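Local coordinates for protein D-xylonate dehydratase (Caulobacter crescentus, PDB 5OYN) that catalyses the dehydration of D-xylonate to 2-dehydro-3-deoxy-D-arabinonate in D-xylose degradation and, with similar efficiency, that of D-gluconate, using a [2Fe-2S] cluster and magnesium, at residues Gly58-Gly63 / Val131-Gly136; Ser67-Ile72 / Pro98-Cys103; Phe94-Ile99 / Asn113-Gly118; Val157-Pro162 / Thr231-Ile236; Ala204-His209 / Pro237-Glu242. All coordinates share one frame; numbering follows the deposited sequence.

Interaction 1 (Gly58-Gly63 / Val131-Gly136)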
# COMPACT_ATOMS: atom_id res chain seq x y z
N GLY A 58 -14.87 4.66 -12.62
CA GLY A 58 -13.85 3.66 -12.80
C GLY A 58 -12.48 4.29 -12.98
O GLY A 58 -12.35 5.41 -13.50
N ILE A 59 -11.45 3.59 -12.52
CA ILE A 59 -10.06 3.93 -12.79
C ILE A 59 -9.43 2.69 -13.40
O ILE A 59 -9.30 1.66 -12.72
CB ILE A 59 -9.31 4.39 -11.52
CG1 ILE A 59 -10.05 5.53 -10.83
CG2 ILE A 59 -7.91 4.89 -11.84
CD1 ILE A 59 -9.42 5.94 -9.52
N ALA A 60 -9.07 2.75 -14.68
CA ALA A 60 -8.51 1.58 -15.35
C ALA A 60 -7.01 1.56 -15.10
O ALA A 60 -6.24 2.27 -15.75
CB ALA A 60 -8.85 1.56 -16.83
N GLN A 61 -6.60 0.74 -14.12
CA GLN A 61 -5.22 0.66 -13.67
C GLN A 61 -4.38 -0.14 -14.65
O GLN A 61 -4.71 -1.28 -14.98
CB GLN A 61 -5.15 0.01 -12.29
CG GLN A 61 -3.75 -0.16 -11.78
CD GLN A 61 -3.04 1.17 -11.60
OE1 GLN A 61 -2.45 1.69 -12.54
NE2 GLN A 61 -3.13 1.74 -10.39
N THR A 62 -3.27 0.44 -15.09
CA THR A 62 -2.38 -0.26 -15.99
C THR A 62 -1.03 -0.59 -15.38
O THR A 62 -0.29 -1.40 -15.95
CB THR A 62 -2.17 0.55 -17.27
OG1 THR A 62 -1.68 1.86 -16.94
CG2 THR A 62 -3.50 0.65 -18.06
N GLY A 63 -0.71 -0.01 -14.22
CA GLY A 63 0.57 -0.26 -13.61
C GLY A 63 0.58 -1.58 -12.87
O GLY A 63 -0.42 -2.00 -12.30
N VAL A 131 -14.88 7.13 -16.55
CA VAL A 131 -13.63 6.38 -16.42
C VAL A 131 -12.44 7.33 -16.46
O VAL A 131 -12.46 8.39 -17.09
CB VAL A 131 -13.52 5.30 -17.50
CG1 VAL A 131 -13.26 5.92 -18.84
CG2 VAL A 131 -12.41 4.31 -17.13
N VAL A 132 -11.39 6.94 -15.74
CA VAL A 132 -10.09 7.58 -15.82
C VAL A 132 -9.13 6.54 -16.37
O VAL A 132 -8.86 5.52 -15.72
CB VAL A 132 -9.62 8.10 -14.46
CG1 VAL A 132 -8.21 8.65 -14.58
CG2 VAL A 132 -10.59 9.15 -13.95
N LEU A 133 -8.64 6.78 -17.59
CA LEU A 133 -7.75 5.85 -18.28
C LEU A 133 -6.32 6.20 -17.90
O LEU A 133 -5.84 7.30 -18.23
CB LEU A 133 -7.96 5.93 -19.79
CG LEU A 133 -9.37 5.72 -20.35
CD1 LEU A 133 -9.42 6.11 -21.79
CD2 LEU A 133 -9.83 4.29 -20.18
N THR A 134 -5.63 5.29 -17.22
CA THR A 134 -4.22 5.47 -16.89
C THR A 134 -3.39 4.91 -18.03
O THR A 134 -3.69 3.82 -18.54
CB THR A 134 -3.85 4.79 -15.56
OG1 THR A 134 -3.97 3.37 -15.69
CG2 THR A 134 -4.76 5.26 -14.41
N THR A 135 -2.38 5.65 -18.46
CA THR A 135 -1.66 5.32 -19.68
C THR A 135 -0.18 5.63 -19.51
O THR A 135 0.20 6.53 -18.75
CB THR A 135 -2.17 6.10 -20.92
OG1 THR A 135 -1.84 7.48 -20.76
CG2 THR A 135 -3.68 5.95 -21.11
N GLY A 136 0.64 4.91 -20.27
CA GLY A 136 2.06 5.13 -20.33
C GLY A 136 2.73 4.34 -21.43
O GLY A 136 2.95 4.87 -22.52
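Strands 58-61 and 131-135 lie side by side and run the same way, their short axes 4.6 Å apart at closest approach and inclined by 15°. Main-chain hydrogen bonds join them first. Val132 N donates to Gly58 O at 2.9 Å, from above the carbonyl plane. Ala60 N donates to Val132 O at 3.0 Å, in the carbonyl plane. The next bond, Thr134 N to Ala60 O, is weak.

Hydroxyl bonds take over as the strands diverge. Thr134 OG1 sits between its backbone N and carbonyl carbon (chi1 66°). It donates to Ala60 O at 2.5 Å, on a lone pair in the carbonyl plane. Thr62 N adds a weak bond to the same hydroxyl. Thr62 OG1 lies 3.0 Å from Thr134 OG1, the two side chains alongside and pointing opposite ways. An alanine in place of Thr134 would probably loosen the end of the strand pair, because the short bond to Ala60 O and the weak one from Thr62 N would go.

Apolar contacts flank the backbone. Ile59 CG2 meets Thr134 CG2 at 4.1 Å, crossing at about a right angle. Ala60 CB and Leu133 CD2 are 4.4 Å apart on the other face.

Helix 73-87 packs on Ile59 and helix 141-151 on Leu133. The pair forms the middle of a four-stranded parallel alpha/beta sheet, whose C-terminal ends lead to the cluster ligands Cys69 and Cys137.

Interaction 2 (Ser67-Ile72 / Pro98-Cys103). With MG (magnesium ion), chain E; FES (Fe2/s2 (inorganic) cluster), chain F.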
# COMPACT_ATOMS: atom_id res chain seq x y z
N SER A 67 4.59 -4.31 -15.57
CA SER A 67 4.47 -3.15 -16.46
C SER A 67 5.19 -1.97 -15.84
O SER A 67 4.57 -1.02 -15.37
CB SER A 67 2.99 -2.82 -16.71
OG SER A 67 2.83 -2.10 -17.92
N PRO A 68 6.53 -1.99 -15.83
CA PRO A 68 7.28 -0.92 -15.16
C PRO A 68 7.03 0.48 -15.71
O PRO A 68 7.12 1.45 -14.95
CB PRO A 68 8.74 -1.35 -15.36
CG PRO A 68 8.70 -2.39 -16.43
CD PRO A 68 7.41 -3.08 -16.29
N CYS A 69 6.73 0.63 -17.01
CA CYS A 69 6.47 1.95 -17.57
C CYS A 69 5.21 2.59 -17.02
O CYS A 69 5.10 3.82 -17.04
CB CYS A 69 6.37 1.87 -19.08
SG CYS A 69 7.72 1.00 -19.82
N ASN A 70 4.25 1.78 -16.57
CA ASN A 70 2.97 2.24 -16.06
C ASN A 70 2.85 2.11 -14.55
O ASN A 70 1.85 2.57 -13.98
CB ASN A 70 1.83 1.46 -16.73
CG ASN A 70 1.64 1.84 -18.18
OD1 ASN A 70 2.51 2.45 -18.80
ND2 ASN A 70 0.50 1.47 -18.74
N ARG A 71 3.85 1.53 -13.89
CA ARG A 71 3.72 1.19 -12.48
C ARG A 71 3.61 2.42 -11.59
O ARG A 71 3.10 2.30 -10.46
CB ARG A 71 4.90 0.32 -12.07
CG ARG A 71 4.80 -0.27 -10.69
CD ARG A 71 5.99 -1.19 -10.48
NE ARG A 71 5.97 -1.89 -9.20
CZ ARG A 71 6.40 -1.37 -8.06
NH1 ARG A 71 6.88 -0.13 -8.01
NH2 ARG A 71 6.35 -2.10 -6.95
N ILE A 72 4.05 3.60 -12.06
CA ILE A 72 3.86 4.83 -11.30
C ILE A 72 2.39 5.08 -10.99
O ILE A 72 2.05 5.77 -10.02
CB ILE A 72 4.49 6.04 -12.05
CG1 ILE A 72 4.44 7.29 -11.18
CG2 ILE A 72 3.80 6.30 -13.38
CD1 ILE A 72 5.66 7.49 -10.33
N PRO A 98 -2.35 -6.60 -18.96
CA PRO A 98 -1.09 -5.86 -18.87
C PRO A 98 -0.35 -5.84 -20.20
O PRO A 98 -0.46 -6.75 -21.01
CB PRO A 98 -0.29 -6.66 -17.83
CG PRO A 98 -0.79 -8.04 -17.97
CD PRO A 98 -2.28 -7.87 -18.23
N ILE A 99 0.41 -4.76 -20.40
CA ILE A 99 1.17 -4.57 -21.63
C ILE A 99 2.51 -3.92 -21.29
O ILE A 99 2.54 -2.80 -20.76
CB ILE A 99 0.43 -3.71 -22.67
CG1 ILE A 99 -1.01 -4.22 -22.89
CG2 ILE A 99 1.25 -3.66 -23.95
CD1 ILE A 99 -1.74 -3.56 -24.07
N PHE A 100 3.60 -4.62 -21.59
CA PHE A 100 4.96 -4.14 -21.37
C PHE A 100 5.68 -4.39 -22.69
O PHE A 100 6.06 -5.52 -22.99
CB PHE A 100 5.63 -4.87 -20.21
CG PHE A 100 7.08 -4.51 -19.99
CD1 PHE A 100 7.59 -3.29 -20.44
CD2 PHE A 100 7.93 -5.38 -19.31
CE1 PHE A 100 8.92 -2.97 -20.25
CE2 PHE A 100 9.27 -5.06 -19.11
CZ PHE A 100 9.77 -3.85 -19.59
N GLU A 101 5.88 -3.31 -23.45
CA GLU A 101 6.39 -3.45 -24.82
C GLU A 101 7.78 -4.09 -24.86
O GLU A 101 8.08 -4.88 -25.77
CB GLU A 101 6.39 -2.09 -25.51
CG GLU A 101 7.07 -2.08 -26.86
CD GLU A 101 6.08 -2.07 -28.02
OE1 GLU A 101 6.52 -1.75 -29.16
OE2 GLU A 101 4.87 -2.38 -27.79
N ASN A 102 8.65 -3.76 -23.90
CA ASN A 102 10.04 -4.19 -24.01
C ASN A 102 10.18 -5.71 -23.95
O ASN A 102 11.01 -6.28 -24.67
CB ASN A 102 10.88 -3.53 -22.91
CG ASN A 102 11.53 -2.23 -23.35
OD1 ASN A 102 11.25 -1.69 -24.43
ND2 ASN A 102 12.42 -1.72 -22.51
N CYS A 103 9.40 -6.39 -23.11
CA CYS A 103 9.60 -7.82 -22.90
C CYS A 103 8.52 -8.70 -23.51
O CYS A 103 8.66 -9.93 -23.48
CB CYS A 103 9.69 -8.15 -21.41
SG CYS A 103 11.32 -7.95 -20.68
MG MG E . 6.89 0.29 -29.12
FE1 FES F . 7.02 0.88 -22.01
FE2 FES F . 9.02 1.81 -24.12
S1 FES F . 8.91 0.06 -22.78
S2 FES F . 7.46 2.83 -22.94
O HOH W 1 8.02 2.09 -29.54
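Phe100 extends its ring with CG anti to the backbone N (chi1 175°), placing it against Pro68. Pro68 CD stands over one face, 3.8 Å from the ring centroid and 9° off its normal, a CH-pi contact. Cys103 N lies over the opposite face. The ring edge faces the cluster, with Phe100 CE1 3.9 Å from S1 of the [2Fe-2S] group.

Cys69 SG lies anti to its carbonyl carbon (chi1 -50°) and binds FE1 at 2.3 Å. It meets the Phe100 ring obliquely, 5.2 Å from the centroid. Ser67 OG, anti to its backbone N, donates to Ile99 O at 2.9 Å from above the carbonyl plane. Glu101 bends at chi2 and brings OE1 to the magnesium at 2.1 Å; Asp138 and Glu472 bind the same ion. Asn102 OD1 approaches S1 at 3.4 Å.

Phe40 of the second subunit meets the Phe100 ring edge-to-face. A serine in place of Phe100 would lose the ring, and probably the CH-pi contact with Pro68 and the apolar edge beside the cluster.

The chemistry implies two roles for 98-103: Glu101 binds the magnesium, while Phe100 and Asn102 line the pocket of the Cys69-bound cluster, consistent with metal-assisted removal of a hydroxyl.

Interaction 3 (Phe94-Ile99 / Asn113-Gly118)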
# COMPACT_ATOMS: atom_id res chain seq x y z
N PHE A 94 -9.70 -0.73 -11.04
CA PHE A 94 -9.77 -2.08 -11.57
C PHE A 94 -8.71 -2.21 -12.64
O PHE A 94 -8.23 -1.20 -13.16
CB PHE A 94 -11.17 -2.38 -12.14
CG PHE A 94 -11.55 -1.51 -13.30
CD1 PHE A 94 -11.21 -1.87 -14.60
CD2 PHE A 94 -12.24 -0.32 -13.10
CE1 PHE A 94 -11.56 -1.06 -15.67
CE2 PHE A 94 -12.59 0.49 -14.17
CZ PHE A 94 -12.24 0.12 -15.45
N PRO A 95 -8.31 -3.43 -12.96
CA PRO A 95 -7.18 -3.61 -13.88
C PRO A 95 -7.61 -3.94 -15.29
O PRO A 95 -8.79 -4.21 -15.55
CB PRO A 95 -6.42 -4.77 -13.25
CG PRO A 95 -7.49 -5.62 -12.64
CD PRO A 95 -8.65 -4.70 -12.29
N VAL A 96 -6.64 -3.92 -16.21
CA VAL A 96 -6.81 -4.36 -17.58
C VAL A 96 -5.70 -5.36 -17.90
O VAL A 96 -4.80 -5.59 -17.10
CB VAL A 96 -6.80 -3.18 -18.58
CG1 VAL A 96 -8.06 -2.36 -18.42
CG2 VAL A 96 -5.58 -2.32 -18.38
N HIS A 97 -5.80 -5.95 -19.08
CA HIS A 97 -4.73 -6.81 -19.56
C HIS A 97 -3.41 -6.04 -19.54
O HIS A 97 -3.37 -4.89 -20.00
CB HIS A 97 -5.08 -7.30 -20.97
CG HIS A 97 -4.07 -8.23 -21.55
ND1 HIS A 97 -3.81 -9.47 -21.03
CD2 HIS A 97 -3.25 -8.08 -22.62
CE1 HIS A 97 -2.87 -10.06 -21.75
NE2 HIS A 97 -2.51 -9.23 -22.72
N PRO A 98 -2.35 -6.60 -18.96
CA PRO A 98 -1.09 -5.86 -18.87
C PRO A 98 -0.35 -5.84 -20.20
O PRO A 98 -0.46 -6.75 -21.01
CB PRO A 98 -0.29 -6.66 -17.83
CG PRO A 98 -0.79 -8.04 -17.97
CD PRO A 98 -2.28 -7.87 -18.23
N ILE A 99 0.41 -4.76 -20.40
CA ILE A 99 1.17 -4.57 -21.63
C ILE A 99 2.51 -3.92 -21.29
O ILE A 99 2.54 -2.80 -20.76
CB ILE A 99 0.43 -3.71 -22.67
CG1 ILE A 99 -1.01 -4.22 -22.89
CG2 ILE A 99 1.25 -3.66 -23.95
CD1 ILE A 99 -1.74 -3.56 -24.07
N ASN A 113 -5.30 -4.96 -28.93
CA ASN A 113 -6.68 -5.33 -29.23
C ASN A 113 -7.25 -6.22 -28.14
O ASN A 113 -8.42 -6.08 -27.77
CB ASN A 113 -6.75 -5.99 -30.61
CG ASN A 113 -6.59 -4.99 -31.76
OD1 ASN A 113 -6.89 -3.80 -31.62
ND2 ASN A 113 -6.12 -5.47 -32.91
N LEU A 114 -6.43 -7.13 -27.59
CA LEU A 114 -6.87 -7.99 -26.49
C LEU A 114 -7.22 -7.17 -25.25
O LEU A 114 -8.22 -7.44 -24.58
CB LEU A 114 -5.80 -9.03 -26.18
CG LEU A 114 -6.06 -9.96 -24.99
CD1 LEU A 114 -7.39 -10.68 -25.09
CD2 LEU A 114 -4.92 -10.97 -24.85
N SER A 115 -6.40 -6.18 -24.92
CA SER A 115 -6.73 -5.30 -23.82
C SER A 115 -7.99 -4.51 -24.13
O SER A 115 -8.85 -4.32 -23.26
CB SER A 115 -5.54 -4.38 -23.52
OG SER A 115 -5.79 -3.48 -22.46
N TYR A 116 -8.13 -4.06 -25.38
CA TYR A 116 -9.33 -3.35 -25.81
C TYR A 116 -10.60 -4.14 -25.50
O TYR A 116 -11.53 -3.62 -24.88
CB TYR A 116 -9.24 -3.06 -27.32
CG TYR A 116 -10.57 -2.74 -27.97
CD1 TYR A 116 -11.13 -1.47 -27.86
CD2 TYR A 116 -11.28 -3.71 -28.68
CE1 TYR A 116 -12.35 -1.17 -28.44
CE2 TYR A 116 -12.51 -3.42 -29.26
CZ TYR A 116 -13.04 -2.15 -29.14
OH TYR A 116 -14.25 -1.85 -29.71
N LEU A 117 -10.64 -5.41 -25.92
CA LEU A 117 -11.81 -6.25 -25.70
C LEU A 117 -12.20 -6.27 -24.24
O LEU A 117 -13.36 -6.03 -23.90
CB LEU A 117 -11.54 -7.68 -26.18
CG LEU A 117 -11.34 -7.84 -27.69
CD1 LEU A 117 -10.69 -9.18 -28.05
CD2 LEU A 117 -12.68 -7.66 -28.40
N GLY A 118 -11.23 -6.55 -23.38
CA GLY A 118 -11.52 -6.69 -21.96
C GLY A 118 -11.94 -5.39 -21.31
O GLY A 118 -12.74 -5.40 -20.37
O HOH W 2 -10.74 -4.45 -17.66
O HOH W 3 -8.15 -6.25 -20.87
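The backbone of 94-99 leaves strand 94-95 as an extended loop and passes across one side of helix 113-118. The backbones come closest, CA to CA, at His97 and Ser115, 4.9 Å apart. These are parts of a beta-alpha-beta crossover: strand 90-95 leads through this loop to helix 109-125, which returns to strand 130-135 of the same parallel sheet. No direct hydrogen bond links the two segments.

Ser115 is the central side chain. Its CB touches His97 CB at 3.9 Å and Ile99 CD1, also at 3.9 Å. Ser115 OG, anti to the backbone N (chi1 179°), lies 4.0 Å from Val96 CB. Ile99 reaches the helix with its CD1 tip, because CG1 lies beside the backbone N.

His97 CG is anti to the backbone N (chi1 -179°), so the ring swings over Leu114. Leu114 CD2 rests over one ring face, 3.9 Å from the centroid and nearer the rim, as a CH-pi contact. His97 NE2 also makes a weak hydrogen bond to Asp111, earlier in the same helix. Gly118 of the second subunit packs on His97, and Pro95 meets its own counterpart there.

Two waters link the backbones. One water donates to Pro95 O at 2.9 Å and weakly to Gly118 O. Another accepts from His97 N at 3.0 Å and donates to Ser115 O at 3.2 Å.

Interaction 4 (Val157-Pro162 / Thr231-Ile236)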
# COMPACT_ATOMS: atom_id res chain seq x y z
N VAL A 157 -7.95 10.79 -20.03
CA VAL A 157 -6.67 10.09 -19.97
C VAL A 157 -5.81 10.73 -18.90
O VAL A 157 -5.75 11.96 -18.79
CB VAL A 157 -5.95 10.10 -21.33
CG1 VAL A 157 -4.46 9.80 -21.14
CG2 VAL A 157 -6.59 9.09 -22.29
N LEU A 158 -5.15 9.89 -18.11
CA LEU A 158 -4.10 10.32 -17.19
C LEU A 158 -2.82 9.63 -17.61
O LEU A 158 -2.74 8.40 -17.61
CB LEU A 158 -4.44 10.00 -15.74
CG LEU A 158 -3.34 10.42 -14.75
CD1 LEU A 158 -3.05 11.93 -14.82
CD2 LEU A 158 -3.74 10.03 -13.37
N SER A 159 -1.81 10.42 -17.97
CA SER A 159 -0.54 9.89 -18.42
C SER A 159 0.36 9.61 -17.22
O SER A 159 0.33 10.35 -16.24
CB SER A 159 0.17 10.87 -19.36
OG SER A 159 -0.67 11.27 -20.43
N GLY A 160 1.16 8.55 -17.32
CA GLY A 160 2.19 8.32 -16.32
C GLY A 160 3.32 9.32 -16.43
O GLY A 160 3.75 9.90 -15.42
N GLY A 161 3.80 9.57 -17.65
CA GLY A 161 4.93 10.44 -17.89
C GLY A 161 6.20 9.65 -18.16
O GLY A 161 6.30 8.47 -17.84
N PRO A 162 7.20 10.30 -18.74
CA PRO A 162 8.47 9.61 -19.00
C PRO A 162 9.37 9.55 -17.76
O PRO A 162 9.15 10.22 -16.75
CB PRO A 162 9.10 10.48 -20.09
CG PRO A 162 8.65 11.85 -19.72
CD PRO A 162 7.23 11.69 -19.22
N THR A 231 -4.66 20.01 -19.90
CA THR A 231 -3.55 20.69 -20.55
C THR A 231 -2.28 20.48 -19.74
O THR A 231 -2.28 20.67 -18.51
CB THR A 231 -3.84 22.18 -20.72
OG1 THR A 231 -5.16 22.37 -21.24
CG2 THR A 231 -2.87 22.81 -21.66
N GLY A 232 -1.21 20.08 -20.42
CA GLY A 232 0.07 19.85 -19.79
C GLY A 232 0.27 18.46 -19.26
O GLY A 232 1.36 18.16 -18.76
N CYS A 233 -0.72 17.58 -19.41
CA CYS A 233 -0.67 16.26 -18.81
C CYS A 233 0.41 15.37 -19.44
O CYS A 233 1.09 14.62 -18.73
CB CYS A 233 -2.04 15.60 -18.94
SG CYS A 233 -2.21 14.04 -18.09
N ALA A 234 0.56 15.41 -20.76
CA ALA A 234 1.34 14.39 -21.44
C ALA A 234 2.78 14.34 -20.96
O ALA A 234 3.33 13.25 -20.72
CB ALA A 234 1.30 14.62 -22.95
N ALA A 235 3.42 15.49 -20.81
CA ALA A 235 4.88 15.53 -20.77
C ALA A 235 5.48 15.48 -19.37
O ALA A 235 6.70 15.27 -19.28
CB ALA A 235 5.40 16.79 -21.46
N ILE A 236 4.70 15.69 -18.31
CA ILE A 236 5.27 15.70 -16.95
C ILE A 236 6.00 14.39 -16.71
O ILE A 236 5.42 13.31 -16.92
CB ILE A 236 4.18 15.92 -15.89
CG1 ILE A 236 3.19 17.01 -16.30
CG2 ILE A 236 4.83 16.30 -14.57
CD1 ILE A 236 1.90 16.99 -15.50
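Cys233 lays its sulfur against the backbone of strand 157-159, an outer strand of the four-stranded parallel sheet. The partner segment, 231-236, is the loop between helices 215-225 and 241-259. SG is anti to the backbone N (chi1 -173°), which turns it toward the strand. Ser159 N points straight at Cys233 SG, 3.6 Å away with an angle of 174° at the hydrogen, but the bond is weak. Leu158 CD1 folds back to 4.0 Å from the same sulfur, so SG has a polar and an apolar neighbour.

Ser159 OG sits beside its own backbone N and comes within 3.8 Å of Ala234 CA. Its hydroxyl is hydrogen-bonded to Asn220.

Beyond the strand the chain passes Gly160 and Gly161. Gly161 has a positive phi (102°), and a CB there would run into Ile236 O. That oxygen also accepts from Arg243, in helix 241-259. A backbone hydrogen bond joins Gly161 to His209, a residue of the cluster pocket.

Pro162 ends the contact. Its CD lies 3.6 Å from Ala235 O and 3.3 Å from Ile236 O. Gly161 CA approaches Ile236 O at 3.1 Å, in a CA-H...O contact.

Interaction 5 (Ala204-His209 / Pro237-Glu242)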
# COMPACT_ATOMS: atom_id res chain seq x y z
N ALA A 204 17.45 4.16 -17.99
CA ALA A 204 16.21 4.02 -17.23
C ALA A 204 16.50 4.35 -15.77
O ALA A 204 16.62 3.45 -14.94
CB ALA A 204 15.64 2.61 -17.35
N PRO A 205 16.62 5.63 -15.42
CA PRO A 205 17.00 6.01 -14.06
C PRO A 205 15.88 6.09 -13.03
O PRO A 205 16.17 6.39 -11.87
CB PRO A 205 17.62 7.39 -14.28
CG PRO A 205 16.85 7.95 -15.42
CD PRO A 205 16.56 6.79 -16.33
N SER A 206 14.62 5.85 -13.40
CA SER A 206 13.51 6.08 -12.47
C SER A 206 12.24 5.44 -13.03
O SER A 206 12.26 4.80 -14.09
CB SER A 206 13.29 7.58 -12.25
OG SER A 206 12.50 8.13 -13.31
N ALA A 207 11.13 5.65 -12.33
CA ALA A 207 9.84 5.22 -12.82
C ALA A 207 9.38 6.11 -14.00
O ALA A 207 9.79 7.27 -14.14
CB ALA A 207 8.81 5.25 -11.69
N GLY A 208 8.52 5.55 -14.84
CA GLY A 208 8.01 6.24 -16.01
C GLY A 208 8.26 5.44 -17.28
O GLY A 208 8.83 4.35 -17.26
N HIS A 209 7.83 6.03 -18.40
CA HIS A 209 7.96 5.37 -19.69
C HIS A 209 9.22 5.87 -20.41
O HIS A 209 10.00 6.65 -19.86
CB HIS A 209 6.69 5.54 -20.53
CG HIS A 209 6.39 6.95 -20.96
ND1 HIS A 209 7.19 7.64 -21.85
CD2 HIS A 209 5.35 7.77 -20.66
CE1 HIS A 209 6.67 8.85 -22.04
NE2 HIS A 209 5.56 8.95 -21.34
N PRO A 237 7.27 14.41 -16.30
CA PRO A 237 7.95 13.15 -15.97
C PRO A 237 7.32 12.49 -14.75
O PRO A 237 6.93 13.15 -13.78
CB PRO A 237 9.40 13.59 -15.69
CG PRO A 237 9.54 14.88 -16.46
CD PRO A 237 8.21 15.55 -16.28
N ALA A 238 7.21 11.16 -14.81
CA ALA A 238 6.54 10.39 -13.76
C ALA A 238 6.93 10.73 -12.32
O ALA A 238 6.02 10.78 -11.47
CB ALA A 238 6.76 8.90 -14.04
N PRO A 239 8.19 10.97 -11.95
CA PRO A 239 8.48 11.25 -10.54
C PRO A 239 8.34 12.69 -10.08
O PRO A 239 8.56 12.94 -8.89
CB PRO A 239 9.94 10.78 -10.37
CG PRO A 239 10.36 10.21 -11.71
CD PRO A 239 9.42 10.74 -12.72
N TYR A 240 7.98 13.65 -10.94
CA TYR A 240 7.73 15.01 -10.47
C TYR A 240 6.44 15.05 -9.66
O TYR A 240 5.49 14.31 -9.91
CB TYR A 240 7.58 16.00 -11.63
CG TYR A 240 8.84 16.43 -12.33
CD1 TYR A 240 9.98 15.63 -12.33
CD2 TYR A 240 8.88 17.63 -13.03
CE1 TYR A 240 11.12 16.01 -13.00
CE2 TYR A 240 10.01 18.02 -13.71
CZ TYR A 240 11.14 17.21 -13.69
OH TYR A 240 12.28 17.60 -14.37
N ARG A 241 6.38 15.96 -8.69
CA ARG A 241 5.14 16.03 -7.93
C ARG A 241 4.03 16.63 -8.78
O ARG A 241 2.85 16.33 -8.55
CB ARG A 241 5.31 16.80 -6.61
CG ARG A 241 5.90 18.17 -6.73
CD ARG A 241 4.87 19.28 -6.60
NE ARG A 241 5.58 20.56 -6.64
CZ ARG A 241 5.46 21.49 -7.59
NH1 ARG A 241 4.60 21.34 -8.59
NH2 ARG A 241 6.19 22.59 -7.52
N GLU A 242 4.40 17.44 -9.78
CA GLU A 242 3.46 17.93 -10.79
C GLU A 242 2.57 16.80 -11.28
O GLU A 242 1.36 16.98 -11.47
CB GLU A 242 4.19 18.54 -11.97
CG GLU A 242 4.38 20.04 -11.95
CD GLU A 242 5.19 20.53 -13.15
OE1 GLU A 242 6.42 20.71 -13.01
OE2 GLU A 242 4.60 20.73 -14.24
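Two torsions set this contact. Ser206 has chi1 83°, with OG between its backbone N and carbonyl carbon, and so turned to Pro239. Gly208 has phi 124° with psi extended, a backbone in which a CB would collide with the preceding carbonyl O. The opposing segment forms a type I beta turn from Pro237 to Tyr240, just before helix 241-259. Tyr240 N closes it on Pro237 O at 3.1 Å.

The turn presents Ala238 and Pro239 to the loop 204-209. Ala238 CB pushes toward the backbone: it lies 3.4 Å from Ala207 O and 3.5 Å from Gly208 CA. With no side chain on Gly208, the methyl can sit directly against its CA. Pro239 CG meets Ser206 OG at 3.4 Å, and Pro239 CD lies 3.8 Å from Ala207 O.

No hydrogen bond crosses between the segments. Ser206 OG donates instead to Ala207 O at 3.0 Å, from above the carbonyl plane. It is also hydrogen-bonded to Leu164 N. These two bonds hold the hydroxyl while its flank packs on the proline.

The next residue after the glycine, His209, belongs to the pocket of the iron-sulfur cluster. The third subunit adjoins the contact: Pro239 packs on its counterpart there, and Arg241 is hydrogen-bonded to Ala204 of that chain. Across the two ends of the turn, Pro237 CD stands 3.9 Å above the plane of the Tyr240 ring, over its centre.

From the N terminus, strand 58-61 opens the loop that interaction 1 closes at strand 131-135. Interactions 2 and 3 nest inside that loop. They share Pro98 and Ile99: interaction 2 joins 67-72 to 98-103, and interaction 3 begins on the same run of chain and ties it to helix 109-125. Interaction 4 follows in series from strand 155-159, beside strand 130-135. It crosses interaction 5, since 204-209 falls between 157-162 and 231-236, and 237-242 follows directly. Interactions 1, 3 and 4 all reach the parallel sheet. Interactions 2 and 5 meet at Cys69 and His209, beside the cluster, and both touch the second subunit.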